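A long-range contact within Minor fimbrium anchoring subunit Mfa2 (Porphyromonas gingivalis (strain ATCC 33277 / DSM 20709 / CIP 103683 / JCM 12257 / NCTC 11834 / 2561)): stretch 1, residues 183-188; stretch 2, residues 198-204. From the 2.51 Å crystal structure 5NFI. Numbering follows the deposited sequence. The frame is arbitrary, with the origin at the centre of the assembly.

Stretch 1 183-188: YYPGET
Stretch 2 198-204: AFFTTLK

The two stretches run antiparallel, their end-to-end directions 158° apart, but true sheet pairing is confined to one end. Stretch 2 is extended from Ala 198 to Thr 202. Stretch 1 is strand at Tyr 183 and again at Glu 187 and Thr 188, with Pro 185 (phi/psi -61/106, C-gamma exo) and Gly 186 (-92/92) forming the break between.

Register is set by two bridges. Glu 187 and Phe 199 form the hydrogen-bonded pair, CA to CA 5.6 Å, and Phe 199 N donates to Glu 187 O at 2.9 Å with a nearly straight angle of 163°. Thr 188 and Ala 198 form the non-hydrogen-bonded pair, closer at 4.4 Å between CA atoms. The same carbonyl serves twice: Ala 198 CA approaches Glu 187 O at 3.4 Å in a CA-H...O contact.

Side chains alternate across the sheet. Thr 188 and Ala 198 share one face, where Thr 188, chi1 m at -82°, brings OG1 to 3.9 Å from Ala 198 CB; that hydroxyl also makes a weak hydrogen bond to Gly 186 O (3.4 Å between OG1 and O). Glu 187 and Phe 199 share the other face, yet their ends lead away from the contact. Glu 187 is m, m with chi3 -46° and poorly ordered; Phe 199 is t (179°), chi2 84°.

Beyond the bridges, two aromatic residues carry the packing. Phe 200 starts sideways from its CA, but chi1 m (-55°) with chi2 83° brings its ring nearer to stretch 1. The ring edge meets Tyr 184 O, 3.2 Å from Phe 200 CD2, so weakly positive ring hydrogens face a carbonyl. Phe 200 CE2 lies 3.3 Å from Gly 186 CA, and here glycine matters: an ideal CB on Gly 186 would fall 2.6 Å from Phe 200 CE2, a clash.

Tyr 184 points toward stretch 2 and is the residue most covered by it, 109 Å² of its surface. Its m rotamer (-71°, chi2 87°) lays the ring alongside Thr 201 to Leu 203. Thr 202, chi1 t (-179°), sits over one face: its CB is 3.8 Å from the Tyr 184 ring centroid, only 4° off the normal, a CH-pi contact, while its OG1 is 3.0 Å from Tyr 184 CE1. Tyr 184 CD2 comes within 3.2 Å of Thr 201 O, and Tyr 184 OH reaches 4.0 Å from Leu 203 CG (Leu 203 is m, t). Both Tyr 184 OH and Thr 202 OG1 are hydrogen-bonded elsewhere in the structure, so neither buried hydroxyl goes unsatisfied.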

# COMPACT_ATOMS: atom_id res chain seq x y z
N TYR A 183 9.09 8.66 -6.41
CA TYR A 183 8.59 8.47 -7.76
C TYR A 183 8.53 6.98 -8.05
O TYR A 183 9.44 6.25 -7.70
CB TYR A 183 9.47 9.22 -8.76
CG TYR A 183 9.15 10.69 -8.78
CD1 TYR A 183 9.74 11.56 -7.88
CD2 TYR A 183 8.21 11.20 -9.68
CE1 TYR A 183 9.42 12.92 -7.89
CE2 TYR A 183 7.89 12.55 -9.70
CZ TYR A 183 8.49 13.40 -8.80
OH TYR A 183 8.16 14.74 -8.82
N TYR A 184 7.44 6.54 -8.68
CA TYR A 184 7.31 5.13 -9.06
C TYR A 184 7.52 4.89 -10.56
O TYR A 184 7.00 5.65 -11.40
CB TYR A 184 5.96 4.58 -8.62
CG TYR A 184 5.88 4.43 -7.12
CD1 TYR A 184 5.48 5.50 -6.33
CD2 TYR A 184 6.23 3.24 -6.51
CE1 TYR A 184 5.41 5.37 -4.96
CE2 TYR A 184 6.17 3.10 -5.14
CZ TYR A 184 5.76 4.17 -4.38
OH TYR A 184 5.70 4.04 -3.01
N PRO A 185 8.27 3.82 -10.89
CA PRO A 185 8.73 3.49 -12.24
C PRO A 185 7.57 3.25 -13.19
O PRO A 185 6.92 2.21 -13.13
CB PRO A 185 9.53 2.20 -12.03
CG PRO A 185 9.82 2.14 -10.59
CD PRO A 185 8.67 2.79 -9.92
N GLY A 186 7.34 4.21 -14.08
CA GLY A 186 6.24 4.12 -15.02
C GLY A 186 6.61 3.49 -16.34
O GLY A 186 7.05 4.18 -17.27
N GLU A 187 6.44 2.18 -16.44
CA GLU A 187 6.70 1.49 -17.69
C GLU A 187 5.58 1.81 -18.68
O GLU A 187 4.39 1.81 -18.31
CB GLU A 187 6.87 -0.01 -17.45
CG GLU A 187 8.08 -0.31 -16.57
CD GLU A 187 9.39 0.26 -17.14
OE1 GLU A 187 9.64 0.09 -18.36
OE2 GLU A 187 10.16 0.88 -16.37
N THR A 188 5.97 2.07 -19.92
CA THR A 188 5.15 2.80 -20.89
C THR A 188 4.92 2.05 -22.22
O THR A 188 5.74 1.24 -22.66
CB THR A 188 5.80 4.20 -21.17
OG1 THR A 188 5.41 5.11 -20.14
CG2 THR A 188 5.43 4.77 -22.52
N ALA A 198 0.73 4.20 -19.25
CA ALA A 198 1.76 3.91 -18.27
C ALA A 198 1.19 3.05 -17.13
O ALA A 198 0.04 3.23 -16.70
CB ALA A 198 2.33 5.21 -17.72
N PHE A 199 2.00 2.10 -16.64
CA PHE A 199 1.58 1.26 -15.52
C PHE A 199 2.49 1.40 -14.30
O PHE A 199 3.71 1.21 -14.39
CB PHE A 199 1.50 -0.20 -15.95
CG PHE A 199 1.08 -1.13 -14.84
CD1 PHE A 199 -0.26 -1.32 -14.55
CD2 PHE A 199 2.03 -1.80 -14.08
CE1 PHE A 199 -0.63 -2.19 -13.53
CE2 PHE A 199 1.66 -2.64 -13.06
CZ PHE A 199 0.33 -2.84 -12.78
N PHE A 200 1.89 1.74 -13.16
CA PHE A 200 2.63 1.93 -11.92
C PHE A 200 2.19 0.93 -10.86
O PHE A 200 1.00 0.63 -10.73
CB PHE A 200 2.42 3.35 -11.36
CG PHE A 200 2.75 4.43 -12.32
CD1 PHE A 200 1.83 4.84 -13.27
CD2 PHE A 200 3.98 5.06 -12.28
CE1 PHE A 200 2.14 5.85 -14.16
CE2 PHE A 200 4.30 6.08 -13.17
CZ PHE A 200 3.39 6.47 -14.11
N THR A 201 3.13 0.41 -10.09
CA THR A 201 2.75 -0.27 -8.89
C THR A 201 3.26 0.57 -7.73
O THR A 201 4.47 0.74 -7.54
CB THR A 201 3.29 -1.70 -8.79
OG1 THR A 201 2.87 -2.45 -9.94
CG2 THR A 201 2.75 -2.37 -7.55
N THR A 202 2.33 1.11 -6.95
CA THR A 202 2.74 1.94 -5.84
C THR A 202 2.25 1.30 -4.55
O THR A 202 1.58 0.27 -4.58
CB THR A 202 2.20 3.37 -5.99
OG1 THR A 202 2.64 4.17 -4.89
CG2 THR A 202 0.69 3.37 -6.03
N LEU A 203 2.58 1.89 -3.42
CA LEU A 203 2.10 1.32 -2.18
C LEU A 203 0.82 2.04 -1.81
O LEU A 203 -0.03 2.26 -2.68
CB LEU A 203 3.17 1.39 -1.09
CG LEU A 203 4.42 0.57 -1.46
CD1 LEU A 203 5.51 0.73 -0.44
CD2 LEU A 203 4.06 -0.90 -1.62
N LYS A 204 0.65 2.38 -0.53
CA LYS A 204 -0.65 2.79 -0.01
C LYS A 204 -1.10 4.15 -0.55
O LYS A 204 -0.33 5.11 -0.63
CB LYS A 204 -0.62 2.82 1.52
CG LYS A 204 -1.96 3.12 2.19
CD LYS A 204 -2.44 1.93 2.99
CE LYS A 204 -3.01 2.35 4.34
NZ LYS A 204 -4.24 3.20 4.21